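Local coordinates for anopheles Plasmodium-responsive Leucine-rich repeat protein 1B (Anopheles gambiae, PDB 4XGO) that probably acts in the mosquito's response to Plasmodium, perhaps in partnership with LRIM1, and is represented here by its leucine-rich repeat domain, at residues Leu76-Asp79 and Arg80-Leu83; Leu164-Ser167 and His168-Ile171; Leu185-Gln188 and His189-Leu192; Leu231-Ser234 and Asn235-Leu238. One frame throughout, in Å; residues are numbered along the deposited sequence.

Contact 1 of 4, residues Leu76-Asp79 and Arg80-Leu83; sequences LMLD and RNDL. With ACT (acetate ion), chain F.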
ATOM      1  N   LEU A  76       5.573  15.322 -16.094  1.00 12.72           N
ATOM      2  CA  LEU A  76       4.866  14.082 -16.356  1.00 12.62           C
ATOM      3  C   LEU A  76       4.873  13.252 -15.078  1.00 12.62           C
ATOM      4  O   LEU A  76       5.929  12.935 -14.577  1.00 11.89           O
ATOM      5  CB  LEU A  76       5.537  13.300 -17.487  1.00 12.95           C
ATOM      6  CG  LEU A  76       4.939  11.938 -17.818  1.00 13.19           C
ATOM      7  CD1 LEU A  76       3.545  12.079 -18.391  1.00 13.29           C
ATOM      8  CD2 LEU A  76       5.827  11.181 -18.788  1.00 13.51           C
ATOM      9  N   MET A  77       3.680  12.892 -14.608  1.00 13.15           N
ATOM     10  CA  MET A  77       3.549  12.091 -13.395  0.50 12.98           C
ATOM     11  C   MET A  77       2.770  10.834 -13.703  1.00 13.07           C
ATOM     12  O   MET A  77       1.589  10.877 -14.121  1.00 12.82           O
ATOM     13  CB  MET A  77       2.894  12.909 -12.293  0.50 13.32           C
ATOM     14  CG  MET A  77       3.631  14.208 -12.055  0.50 13.60           C
ATOM     15  SD  MET A  77       3.146  14.993 -10.525  0.50 14.16           S
ATOM     16  CE  MET A  77       4.257  14.186  -9.376  0.50 14.30           C
ATOM     17  N   LEU A  78       3.463   9.703 -13.546  1.00 12.51           N
ATOM     18  CA  LEU A  78       2.913   8.392 -13.849  1.00 12.89           C
ATOM     19  C   LEU A  78       3.089   7.451 -12.682  1.00 12.60           C
ATOM     20  O   LEU A  78       3.104   6.231 -12.865  1.00 12.25           O
ATOM     21  CB  LEU A  78       3.600   7.815 -15.100  1.00 13.46           C
ATOM     22  CG  LEU A  78       2.889   8.248 -16.370  1.00 14.37           C
ATOM     23  CD1 LEU A  78       3.835   8.119 -17.549  1.00 15.29           C
ATOM     24  CD2 LEU A  78       1.663   7.370 -16.550  1.00 14.95           C
ATOM     25  N   ASP A  79       3.121   8.017 -11.477  1.00 12.44           N
ATOM     26  CA  ASP A  79       3.258   7.207 -10.262  1.00 13.29           C
ATOM     27  C   ASP A  79       2.066   6.285 -10.121  1.00 13.50           C
ATOM     28  O   ASP A  79       0.954   6.637 -10.520  1.00 12.81           O
ATOM     29  CB  ASP A  79       3.377   8.064  -9.011  1.00 13.79           C
ATOM     30  CG  ASP A  79       4.235   9.272  -9.221  1.00 14.83           C
ATOM     31  OD1 ASP A  79       5.475   9.208  -9.055  1.00 15.52           O
ATOM     32  OD2 ASP A  79       3.637  10.302  -9.589  1.00 15.03           O
ATOM     33  N   ARG A  80       2.299   5.105  -9.553  1.00 13.64           N
ATOM     34  CA  ARG A  80       1.231   4.163  -9.233  1.00 15.01           C
ATOM     35  C   ARG A  80       0.525   3.668 -10.478  1.00 15.14           C
ATOM     36  O   ARG A  80      -0.674   3.902 -10.670  1.00 15.00           O
ATOM     37  CB  ARG A  80       0.216   4.771  -8.250  1.00 16.69           C
ATOM     38  CG  ARG A  80       0.811   5.072  -6.903  1.00 19.00           C
ATOM     39  CD  ARG A  80       0.823   3.828  -6.057  1.00 21.87           C
ATOM     40  NE  ARG A  80       1.379   4.137  -4.747  1.00 25.30           N
ATOM     41  CZ  ARG A  80       1.552   3.254  -3.778  1.00 28.52           C
ATOM     42  NH1 ARG A  80       1.235   1.973  -3.958  1.00 30.70           N
ATOM     43  NH2 ARG A  80       2.077   3.659  -2.627  1.00 31.40           N
ATOM     44  N   ASN A  81       1.305   3.010 -11.328  1.00 14.35           N
ATOM     45  CA  ASN A  81       0.773   2.303 -12.494  1.00 14.70           C
ATOM     46  C   ASN A  81       1.481   0.940 -12.572  1.00 15.54           C
ATOM     47  O   ASN A  81       2.078   0.491 -11.588  1.00 14.67           O
ATOM     48  CB  ASN A  81       0.967   3.150 -13.745  1.00 14.06           C
ATOM     49  CG  ASN A  81      -0.102   4.198 -13.902  1.00 13.91           C
ATOM     50  OD1 ASN A  81      -1.248   3.879 -14.255  1.00 13.70           O
ATOM     51  ND2 ASN A  81       0.255   5.453 -13.674  1.00 13.28           N
ATOM     52  N   ASP A  82       1.367   0.268 -13.706  1.00 16.91           N
ATOM     53  CA  ASP A  82       1.865  -1.089 -13.835  1.00 18.58           C
ATOM     54  C   ASP A  82       2.934  -1.210 -14.912  1.00 18.30           C
ATOM     55  O   ASP A  82       3.084  -2.258 -15.520  1.00 18.80           O
ATOM     56  CB  ASP A  82       0.695  -2.025 -14.149  1.00 20.97           C
ATOM     57  CG  ASP A  82      -0.330  -2.053 -13.041  1.00 22.83           C
ATOM     58  OD1 ASP A  82       0.060  -1.989 -11.867  1.00 26.45           O
ATOM     59  OD2 ASP A  82      -1.529  -2.151 -13.330  1.00 27.15           O
ATOM     60  N   LEU A  83       3.714  -0.165 -15.122  1.00 17.48           N
ATOM     61  CA  LEU A  83       4.741  -0.200 -16.155  1.00 17.54           C
ATOM     62  C   LEU A  83       5.907  -1.080 -15.706  1.00 17.77           C
ATOM     63  O   LEU A  83       6.324  -1.025 -14.545  1.00 16.74           O
ATOM     64  CB  LEU A  83       5.255   1.197 -16.462  1.00 17.07           C
ATOM     65  CG  LEU A  83       4.192   2.173 -16.976  1.00 17.28           C
ATOM     66  CD1 LEU A  83       4.749   3.566 -16.855  1.00 17.28           C
ATOM     67  CD2 LEU A  83       3.820   1.839 -18.412  1.00 18.04           C
TER
HETATM   68  C   ACT F1004       2.479   7.534  -4.314  1.00 44.14           C
HETATM   69  O   ACT F1004       2.183   8.724  -4.082  1.00 46.81           O
HETATM   70  OXT ACT F1004       2.063   6.570  -3.628  1.00 45.51           O
HETATM   71  CH3 ACT F1004       3.358   7.270  -5.482  1.00 42.97           C

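Contact 2 of 4, residues Leu164-Ser167 and His168-Ile171; sequences LDAS and HNTI. With NAG (2-acetamido-2-deoxy-beta-D-glucopyranose), chain C.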
ATOM      1  N   LEU A 164      19.942  13.501  -3.156  1.00 12.59           N
ATOM      2  CA  LEU A 164      19.797  12.187  -3.729  1.00 12.93           C
ATOM      3  C   LEU A 164      19.414  11.170  -2.672  1.00 11.77           C
ATOM      4  O   LEU A 164      20.109  11.032  -1.673  1.00 11.54           O
ATOM      5  CB  LEU A 164      21.083  11.768  -4.431  1.00 14.23           C
ATOM      6  CG  LEU A 164      21.166  10.351  -4.991  1.00 15.53           C
ATOM      7  CD1 LEU A 164      20.034  10.016  -5.925  1.00 16.50           C
ATOM      8  CD2 LEU A 164      22.475  10.200  -5.740  1.00 17.20           C
ATOM      9  N   ASP A 165      18.291  10.487  -2.892  1.00 10.96           N
ATOM     10  CA  ASP A 165      17.843   9.428  -2.009  1.00 10.53           C
ATOM     11  C   ASP A 165      17.937   8.108  -2.777  1.00 10.37           C
ATOM     12  O   ASP A 165      17.232   7.898  -3.760  1.00  9.63           O
ATOM     13  CB  ASP A 165      16.430   9.697  -1.478  1.00 10.67           C
ATOM     14  CG  ASP A 165      15.973   8.675  -0.419  1.00 10.79           C
ATOM     15  OD1 ASP A 165      16.572   7.578  -0.297  1.00 10.26           O
ATOM     16  OD2 ASP A 165      14.973   8.977   0.298  1.00 11.35           O
ATOM     17  N   ALA A 166      18.863   7.255  -2.335  1.00 10.16           N
ATOM     18  CA  ALA A 166      19.005   5.887  -2.874  1.00 10.35           C
ATOM     19  C   ALA A 166      18.909   4.818  -1.776  1.00 10.14           C
ATOM     20  O   ALA A 166      19.444   3.707  -1.903  1.00 10.23           O
ATOM     21  CB  ALA A 166      20.270   5.743  -3.699  1.00 10.91           C
ATOM     22  N   SER A 167      18.130   5.128  -0.747  1.00  9.94           N
ATOM     23  CA  SER A 167      17.948   4.253   0.408  1.00  9.79           C
ATOM     24  C   SER A 167      17.168   3.026  -0.020  1.00 10.03           C
ATOM     25  O   SER A 167      16.489   3.040  -1.061  1.00  9.28           O
ATOM     26  CB  SER A 167      17.226   4.981   1.557  1.00  9.61           C
ATOM     27  OG  SER A 167      15.905   5.399   1.229  1.00  9.68           O
ATOM     28  N   HIS A 168      17.319   1.949   0.738  1.00 10.00           N
ATOM     29  CA  HIS A 168      16.577   0.727   0.483  1.00 10.75           C
ATOM     30  C   HIS A 168      16.861   0.174  -0.930  1.00 10.84           C
ATOM     31  O   HIS A 168      15.959  -0.070  -1.730  1.00 10.85           O
ATOM     32  CB  HIS A 168      15.092   0.934   0.727  1.00 11.05           C
ATOM     33  CG  HIS A 168      14.769   1.353   2.126  1.00 11.75           C
ATOM     34  ND1 HIS A 168      14.507   0.442   3.121  1.00 13.01           N
ATOM     35  CD2 HIS A 168      14.651   2.573   2.695  1.00 12.27           C
ATOM     36  CE1 HIS A 168      14.242   1.078   4.246  1.00 12.81           C
ATOM     37  NE2 HIS A 168      14.309   2.375   4.011  1.00 12.95           N
ATOM     38  N   ASN A 169      18.138  -0.015  -1.213  1.00 11.06           N
ATOM     39  CA  ASN A 169      18.580  -0.738  -2.416  1.00 11.67           C
ATOM     40  C   ASN A 169      19.549  -1.829  -1.942  1.00 12.39           C
ATOM     41  O   ASN A 169      19.492  -2.205  -0.769  1.00 12.46           O
ATOM     42  CB  ASN A 169      19.212   0.238  -3.404  1.00 11.61           C
ATOM     43  CG  ASN A 169      18.180   0.903  -4.299  1.00 11.58           C
ATOM     44  OD1 ASN A 169      17.728   0.320  -5.293  1.00 11.45           O
ATOM     45  ND2 ASN A 169      17.778   2.115  -3.929  1.00 11.33           N
ATOM     46  N   THR A 170      20.401  -2.338  -2.822  1.00 13.60           N
ATOM     47  CA  THR A 170      21.482  -3.266  -2.429  1.00 14.53           C
ATOM     48  C   THR A 170      22.829  -2.714  -2.883  1.00 14.79           C
ATOM     49  O   THR A 170      23.703  -3.452  -3.400  1.00 15.33           O
ATOM     50  CB  THR A 170      21.266  -4.693  -2.995  1.00 16.09           C
ATOM     51  OG1 THR A 170      21.205  -4.675  -4.428  1.00 16.64           O
ATOM     52  CG2 THR A 170      19.984  -5.279  -2.464  1.00 16.41           C
ATOM     53  N   ILE A 171      23.006  -1.412  -2.705  1.00 13.73           N
ATOM     54  CA  ILE A 171      24.153  -0.717  -3.270  1.00 14.27           C
ATOM     55  C   ILE A 171      25.441  -1.094  -2.528  1.00 15.47           C
ATOM     56  O   ILE A 171      25.491  -1.003  -1.304  1.00 14.52           O
ATOM     57  CB  ILE A 171      23.924   0.803  -3.229  1.00 13.48           C
ATOM     58  CG1 ILE A 171      22.795   1.177  -4.198  1.00 12.93           C
ATOM     59  CG2 ILE A 171      25.165   1.589  -3.583  1.00 13.69           C
ATOM     60  CD1 ILE A 171      22.184   2.539  -3.923  1.00 12.41           C
TER
HETATM   61  C1  NAG C   1      11.971   9.183  -1.650  1.00 17.63           C
HETATM   62  C2  NAG C   1      11.673  10.210  -0.559  1.00 19.25           C
HETATM   63  C3  NAG C   1      11.102   9.510   0.679  1.00 22.44           C
HETATM   64  C4  NAG C   1       9.887   8.671   0.317  1.00 26.90           C
HETATM   65  C5  NAG C   1      10.213   7.796  -0.898  1.00 26.03           C
HETATM   66  C6  NAG C   1       8.942   7.094  -1.382  1.00 28.51           C
HETATM   67  C7  NAG C   1      13.000  12.124   0.154  1.00 20.20           C
HETATM   68  C8  NAG C   1      14.313  12.645   0.643  1.00 20.99           C
HETATM   69  N2  NAG C   1      12.893  10.833  -0.125  1.00 18.31           N
HETATM   70  O3  NAG C   1      10.799  10.446   1.700  1.00 20.39           O
HETATM   71  O4  NAG C   1       9.594   7.755   1.379  1.00 33.16           O
HETATM   72  O5  NAG C   1      10.754   8.554  -1.970  1.00 21.41           O
HETATM   73  O6  NAG C   1       9.111   5.743  -0.999  1.00 37.11           O
HETATM   74  O7  NAG C   1      12.061  12.895   0.019  1.00 21.51           O

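Contact 3 of 4, residues Leu185-Gln188 and His189-Leu192; sequences LKLQ and HNNL. With GOL (glycerol), chain H.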
ATOM      1  N   LEU A 185      22.524  13.276   1.099  1.00 13.63           N
ATOM      2  CA  LEU A 185      22.683  11.940   0.529  1.00 13.42           C
ATOM      3  C   LEU A 185      22.119  10.885   1.491  1.00 13.38           C
ATOM      4  O   LEU A 185      22.637  10.692   2.620  1.00 13.09           O
ATOM      5  CB  LEU A 185      24.151  11.643   0.256  1.00 13.84           C
ATOM      6  CG  LEU A 185      24.511  10.306  -0.386  1.00 13.97           C
ATOM      7  CD1 LEU A 185      23.792  10.125  -1.705  1.00 14.05           C
ATOM      8  CD2 LEU A 185      26.026  10.228  -0.559  1.00 14.69           C
ATOM      9  N   LYS A 186      21.081  10.190   1.035  1.00 12.87           N
ATOM     10  CA  LYS A 186      20.446   9.159   1.832  1.00 13.04           C
ATOM     11  C   LYS A 186      20.754   7.820   1.197  1.00 12.47           C
ATOM     12  O   LYS A 186      20.309   7.535   0.075  1.00 11.68           O
ATOM     13  CB  LYS A 186      18.938   9.367   1.873  1.00 14.29           C
ATOM     14  CG  LYS A 186      18.492  10.749   2.223  1.00 15.98           C
ATOM     15  CD  LYS A 186      18.986  11.201   3.556  1.00 18.02           C
ATOM     16  CE  LYS A 186      18.293  10.481   4.704  1.00 20.04           C
ATOM     17  NZ  LYS A 186      16.826  10.779   4.800  1.00 21.69           N
ATOM     18  N   LEU A 187      21.561   7.028   1.906  1.00 12.05           N
ATOM     19  CA  LEU A 187      21.996   5.695   1.481  1.00 12.19           C
ATOM     20  C   LEU A 187      21.688   4.611   2.515  1.00 11.77           C
ATOM     21  O   LEU A 187      22.243   3.511   2.458  1.00 11.68           O
ATOM     22  CB  LEU A 187      23.498   5.704   1.145  1.00 13.24           C
ATOM     23  CG  LEU A 187      23.855   6.382  -0.175  1.00 14.00           C
ATOM     24  CD1 LEU A 187      25.336   6.634  -0.339  1.00 14.84           C
ATOM     25  CD2 LEU A 187      23.307   5.569  -1.307  1.00 14.86           C
ATOM     26  N   GLN A 188      20.786   4.900   3.452  1.00 11.12           N
ATOM     27  CA  GLN A 188      20.479   3.931   4.505  1.00 11.22           C
ATOM     28  C   GLN A 188      19.823   2.687   3.906  1.00 11.20           C
ATOM     29  O   GLN A 188      19.136   2.783   2.870  1.00 10.74           O
ATOM     30  CB  GLN A 188      19.616   4.554   5.607  1.00 11.50           C
ATOM     31  CG  GLN A 188      18.196   4.944   5.245  1.00 11.79           C
ATOM     32  CD  GLN A 188      18.052   6.334   4.642  1.00 12.19           C
ATOM     33  OE1 GLN A 188      19.021   6.945   4.189  1.00 12.00           O
ATOM     34  NE2 GLN A 188      16.818   6.860   4.669  1.00 13.37           N
ATOM     35  N   HIS A 189      20.091   1.529   4.509  1.00 11.22           N
ATOM     36  CA  HIS A 189      19.540   0.251   4.068  1.00 12.16           C
ATOM     37  C   HIS A 189      20.110  -0.095   2.697  1.00 12.34           C
ATOM     38  O   HIS A 189      19.387  -0.152   1.692  1.00 12.07           O
ATOM     39  CB  HIS A 189      17.997   0.237   4.068  1.00 12.69           C
ATOM     40  CG  HIS A 189      17.378   0.322   5.435  1.00 13.08           C
ATOM     41  ND1 HIS A 189      17.171  -0.782   6.243  1.00 14.22           N
ATOM     42  CD2 HIS A 189      16.928   1.387   6.137  1.00 13.53           C
ATOM     43  CE1 HIS A 189      16.614  -0.391   7.379  1.00 14.17           C
ATOM     44  NE2 HIS A 189      16.469   0.919   7.343  1.00 13.52           N
ATOM     45  N   ASN A 190      21.429  -0.291   2.673  1.00 12.08           N
ATOM     46  CA  ASN A 190      22.138  -0.725   1.493  1.00 12.23           C
ATOM     47  C   ASN A 190      23.199  -1.745   1.884  1.00 13.32           C
ATOM     48  O   ASN A 190      23.123  -2.310   2.983  1.00 12.94           O
ATOM     49  CB  ASN A 190      22.703   0.474   0.729  1.00 11.89           C
ATOM     50  CG  ASN A 190      21.688   1.042  -0.247  1.00 11.44           C
ATOM     51  OD1 ASN A 190      21.244   0.336  -1.158  1.00 11.18           O
ATOM     52  ND2 ASN A 190      21.256   2.278  -0.018  1.00 11.39           N
ATOM     53  N   ASN A 191      24.161  -1.971   0.997  1.00 14.62           N
ATOM     54  CA  ASN A 191      25.210  -2.975   1.234  1.00 16.49           C
ATOM     55  C   ASN A 191      26.628  -2.408   1.151  1.00 16.70           C
ATOM     56  O   ASN A 191      27.571  -3.071   0.672  1.00 17.65           O
ATOM     57  CB  ASN A 191      24.980  -4.107   0.256  1.00 18.75           C
ATOM     58  CG  ASN A 191      23.787  -4.962   0.648  1.00 20.88           C
ATOM     59  OD1 ASN A 191      23.901  -5.892   1.460  1.00 27.33           O
ATOM     60  ND2 ASN A 191      22.645  -4.647   0.116  1.00 20.80           N
ATOM     61  N   LEU A 192      26.791  -1.185   1.639  1.00 16.35           N
ATOM     62  CA  LEU A 192      28.071  -0.503   1.595  1.00 16.71           C
ATOM     63  C   LEU A 192      29.035  -1.122   2.599  1.00 17.50           C
ATOM     64  O   LEU A 192      28.640  -1.423   3.723  1.00 15.66           O
ATOM     65  CB  LEU A 192      27.927   0.993   1.860  1.00 17.37           C
ATOM     66  CG  LEU A 192      27.209   1.756   0.736  1.00 17.75           C
ATOM     67  CD1 LEU A 192      26.794   3.118   1.264  1.00 18.26           C
ATOM     68  CD2 LEU A 192      28.098   1.852  -0.494  1.00 18.77           C
TER
HETATM   69  C1  GOL H1006      14.588   5.034   7.530  1.00 42.23           C
HETATM   70  O1  GOL H1006      14.484   4.742   6.118  1.00 38.89           O
HETATM   71  C2  GOL H1006      15.782   4.319   8.188  1.00 41.47           C
HETATM   72  O2  GOL H1006      15.348   3.309   9.109  1.00 42.93           O
HETATM   73  C3  GOL H1006      16.673   5.307   8.937  1.00 44.67           C
HETATM   74  O3  GOL H1006      17.916   4.682   9.307  1.00 40.61           O

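Contact 4 of 4, residues Leu231-Ser234 and Asn235-Leu238; sequences LYVS and NNRL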
ATOM      1  N   LEU A 231      25.892  13.153  10.404  1.00 15.29           N
ATOM      2  CA  LEU A 231      26.437  11.885   9.941  1.00 15.04           C
ATOM      3  C   LEU A 231      25.771  10.751  10.713  1.00 14.15           C
ATOM      4  O   LEU A 231      25.897  10.639  11.952  1.00 13.59           O
ATOM      5  CB  LEU A 231      27.965  11.849  10.122  1.00 15.60           C
ATOM      6  CG  LEU A 231      28.639  10.505   9.843  1.00 16.05           C
ATOM      7  CD1 LEU A 231      28.492  10.102   8.388  1.00 16.17           C
ATOM      8  CD2 LEU A 231      30.103  10.555  10.228  1.00 16.48           C
ATOM      9  N   TYR A 232      25.012   9.929   9.986  1.00 13.45           N
ATOM     10  CA  TYR A 232      24.309   8.817  10.573  1.00 13.14           C
ATOM     11  C   TYR A 232      24.925   7.507  10.109  1.00 13.20           C
ATOM     12  O   TYR A 232      24.968   7.212   8.904  1.00 12.53           O
ATOM     13  CB  TYR A 232      22.835   8.833  10.187  1.00 13.28           C
ATOM     14  CG  TYR A 232      22.123  10.107  10.547  1.00 13.81           C
ATOM     15  CD1 TYR A 232      22.079  11.168   9.661  1.00 14.68           C
ATOM     16  CD2 TYR A 232      21.494  10.245  11.772  1.00 14.22           C
ATOM     17  CE1 TYR A 232      21.421  12.351   9.989  1.00 15.57           C
ATOM     18  CE2 TYR A 232      20.828  11.422  12.109  1.00 15.10           C
ATOM     19  CZ  TYR A 232      20.798  12.469  11.206  1.00 15.65           C
ATOM     20  OH  TYR A 232      20.136  13.652  11.512  1.00 17.33           O
ATOM     21  N   VAL A 233      25.393   6.711  11.060  1.00 13.21           N
ATOM     22  CA  VAL A 233      25.990   5.426  10.728  1.00 13.71           C
ATOM     23  C   VAL A 233      25.524   4.366  11.721  1.00 13.36           C
ATOM     24  O   VAL A 233      26.271   3.460  12.088  1.00 13.41           O
ATOM     25  CB  VAL A 233      27.540   5.464  10.656  1.00 15.03           C
ATOM     26  CG1 VAL A 233      28.039   4.290   9.847  1.00 15.98           C
ATOM     27  CG2 VAL A 233      28.053   6.723   9.987  1.00 16.22           C
ATOM     28  N   SER A 234      24.259   4.434  12.111  1.00 12.49           N
ATOM     29  CA  SER A 234      23.717   3.457  13.046  1.00 12.80           C
ATOM     30  C   SER A 234      23.515   2.115  12.350  1.00 12.74           C
ATOM     31  O   SER A 234      23.422   2.040  11.105  1.00 12.36           O
ATOM     32  CB  SER A 234      22.400   3.937  13.654  1.00 12.73           C
ATOM     33  OG  SER A 234      21.332   3.801  12.731  1.00 13.27           O
ATOM     34  N   ASN A 235      23.427   1.052  13.143  1.00 12.37           N
ATOM     35  CA  ASN A 235      23.065  -0.257  12.585  1.00 12.94           C
ATOM     36  C   ASN A 235      23.984  -0.689  11.469  1.00 13.00           C
ATOM     37  O   ASN A 235      23.545  -1.191  10.422  1.00 12.72           O
ATOM     38  CB  ASN A 235      21.605  -0.235  12.115  1.00 13.68           C
ATOM     39  CG  ASN A 235      20.647  -0.084  13.268  1.00 13.89           C
ATOM     40  OD1 ASN A 235      20.215  -1.084  13.868  1.00 15.14           O
ATOM     41  ND2 ASN A 235      20.298   1.153  13.588  1.00 13.68           N
ATOM     42  N   ASN A 236      25.281  -0.491  11.684  1.00 12.73           N
ATOM     43  CA  ASN A 236      26.291  -1.102  10.844  1.00 13.26           C
ATOM     44  C   ASN A 236      26.975  -2.209  11.668  1.00 13.99           C
ATOM     45  O   ASN A 236      26.339  -2.781  12.563  1.00 14.93           O
ATOM     46  CB  ASN A 236      27.232  -0.034  10.300  1.00 13.27           C
ATOM     47  CG  ASN A 236      26.664   0.681   9.079  1.00 13.31           C
ATOM     48  OD1 ASN A 236      26.990   0.335   7.961  1.00 13.65           O
ATOM     49  ND2 ASN A 236      25.827   1.672   9.290  1.00 13.23           N
ATOM     50  N   ARG A 237      28.239  -2.492  11.393  1.00 14.89           N
ATOM     51  CA  ARG A 237      28.998  -3.513  12.118  1.00 15.91           C
ATOM     52  C   ARG A 237      30.311  -2.934  12.651  1.00 14.71           C
ATOM     53  O   ARG A 237      31.346  -3.643  12.679  1.00 14.73           O
ATOM     54  CB  ARG A 237      29.333  -4.664  11.164  1.00 18.13           C
ATOM     55  CG  ARG A 237      28.154  -5.282  10.452  1.00 20.89           C
ATOM     56  CD  ARG A 237      28.606  -6.322   9.434  1.00 23.38           C
ATOM     57  NE  ARG A 237      27.464  -6.998   8.819  1.00 26.65           N
ATOM     58  CZ  ARG A 237      27.573  -8.111   8.084  1.00 27.68           C
ATOM     59  N   LEU A 238      30.293  -1.671  13.055  1.00 13.25           N
ATOM     60  CA  LEU A 238      31.514  -0.959  13.454  1.00 13.12           C
ATOM     61  C   LEU A 238      32.029  -1.525  14.779  1.00 12.98           C
ATOM     62  O   LEU A 238      31.246  -1.729  15.700  1.00 12.20           O
ATOM     63  CB  LEU A 238      31.253   0.533  13.621  1.00 12.89           C
ATOM     64  CG  LEU A 238      30.746   1.299  12.381  1.00 13.10           C
ATOM     65  CD1 LEU A 238      30.400   2.741  12.734  1.00 13.18           C
ATOM     66  CD2 LEU A 238      31.783   1.254  11.298  1.00 13.89           C
TER

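Contact 1 of 4, residues Leu76-Asp79 and Arg80-Leu83
Leu-78 and Asn-81 meet across the bend that follows strand 75-77, in a segment that fits the leucine-rich repeat consensus LxxLxLxxNxL: Leu-76, Leu-78 and Leu-83 take buried leucine positions and Asn-81 the asparagine. Leu-78 contributes in two ways. Its methyl CD2 lies 3.7 Å from ND2 of Asn-81, and its carbonyl O accepts a hydrogen bond from that same ND2 at 3.1 Å. An N-H...O angle of 176° makes this bond almost straight, with O practically in the amide plane of Asn-81. Seen from the acceptor, however, the donor stands above the carbonyl plane, 64° out of it. The same amide also joins the preceding turn, giving a bond to Met-54 O and taking one from Ile-59 N.

Asp-79 precedes Arg-80, and its carboxylate works elsewhere: a salt bridge to Arg-55 and hydrogen bonds from the hydroxyls of Ser-101 and Ser-103 fix its rotation. Arg-80 has positive phi and psi, a left-handed backbone conformation that turns the chain. Its side chain bends at chi2 (-83°) and borders an acetate, probably from the crystallisation liquor. The two residues meet through the acetate methyl, whose CH3 sits 3.6 Å from Asp-79 CB and 3.7 Å from Arg-80 CG. One acetate oxygen, OXT, lies at the guanidinium edge and takes two bonds, from Arg-80 NE at 2.8 Å and from Arg-80 NH2 at 3.1 Å.

Contact 2 of 4, residues Leu164-Ser167 and His168-Ile171
Ala-166 is met twice by the residues that follow the bend. Its CB packs against Ile-171 CD1 at 3.7 Å, and its carbonyl O accepts from Asn-169 ND2 at 3.1 Å with an N-H...O angle of 161°. That donor rises well out of the carbonyl plane, 66° from it. Beside this pair, Ser-167 OG lies at the edge of the His-168 ring, 3.4 Å from CD2.

Asp-165 positions the serine. Its OD1 receives Ser-167 N at 2.9 Å, nearly in line with the C-O bond, which closes an Asx turn; it also receives Ser-167 OG at 2.7 Å on the syn lone pair. The serine reaches back because OG sits between its own N and carbonyl carbon (chi1 63°). This turn leads out of strand 163-165 into the asparagine position of a leucine-rich repeat.

Further out, Asp-165 OD2 takes a bond of 2.8 Å from N2 of an N-acetylglucosamine in the protein's own glycan, so the one carboxylate joins turn and sugar. The His-168 ring stacks with those of Tyr-149 and His-189, while its NE2 bonds to a glycerol. Asn-169 is held in turn by Val-147 O, which accepts from ND2, and by Leu-152 N, which donates to OD1.

Contact 3 of 4, residues Leu185-Gln188 and His189-Leu192
The carbonyl O of Leu-187 is gripped by two asparagine amides, Asn-190 ND2 at 2.9 Å from just beyond the bend and ND2 of Asn-212 from the next turn of the solenoid. This is the asparagine ladder of a leucine-rich repeat, in which the conserved side-chain amide ties its own bend to the adjacent one. The bond from Asn-190 has an N-H...O angle of 166° and lies close to the plane of its amide. Against the carbonyl it comes from above, 62° out of the plane. Asn-190 ND2 also gives to Ala-166 O in the preceding turn, and its OD1 accepts from Ile-171 N, so both ends of the buried amide are used and its flip state is defined.

On the buried side of the bend, Leu-187 CD1 touches Leu-192 CD1 at 4.1 Å, the two side chains crossing at about a right angle. Both leucines are buried, and Leu-187 also packs on Trp-197.

Towards solvent, Gln-188 and His-189 diverge around a glycerol, probably from the crystallisation liquor. Gln-188 CG still comes within 3.9 Å of His-189 CD2. With CG set between its backbone N and carbonyl carbon (chi1 68°) and a further bend at chi2, the glutamine brings NE2 to glycerol O1, though the bond is weak at 3.5 Å. His-189 stacks its ring with those of His-168 and Tyr-211. At the ring's edge, near its plane, His-189 NE2 is hydrogen-bonded to glycerol O2 at 3.2 Å, with either atom a possible donor.

Contact 4 of 4, residues Leu231-Ser234 and Asn235-Leu238
The backbone leaves strand 230-232, turns at Asn-235 through a left-handed conformation (phi 56°, psi 44°) and so carries Asn-236 back beside Val-233. Asn-236 ND2 then faces two successive carbonyls, and both bonds are weak: 3.0 Å to Ser-234 O and 3.4 Å to Val-233 O, the latter bent to an N-H...O angle of 141°. On the buried side, Val-233 CG1 touches the same ND2 at 3.5 Å and Leu-238 CD1 at 4.0 Å. It can reach both because CG1 points anti to the valine N, on the side of the carbonyl carbon.

A firmer bond links the two residues at the bend itself. Asn-235 ND2 donates to Ser-234 OG at 3.0 Å, and the hydroxyl oxygen lies nearly in the asparagine's amide plane, a geometry that holds the amide alongside the serine.

These positions match the leucine-rich repeat consensus, with Asn-236 as its asparagine. ND2 and OD1 of that residue bond back to Leu-209 O and Leu-214 N of the preceding turn, while Asn-259 of the following turn donates to Val-233 O and accepts from Leu-238 N. Strand 230-232 itself runs parallel between strands 206-208 and 253-255, with Leu-231 packed on Val-207 and Leu-254.

All four contacts follow strands of the same parallel stack, and each is mainly buried. Contacts 2 and 3 are immediate neighbours, their centres 5 Å apart, and bond directly through Ala-166 N and Lys-186 O; contact 4 is centred about 10 Å beyond contact 3. Contact 1 stands apart, about 20 Å from contact 2 between centres. The inner asparagine-to-carbonyl bond recurs, nearly straight at the N-H, though above the carbonyl plane, in contacts 1 to 3, and weak in contact 4. The outer chemistry varies more: arginine on acetate in contact 1, mutually stacked histidines sharing a glycerol in contacts 2 and 3, an aspartate on the glycan in contact 2, and a serine-asparagine pair in contact 4.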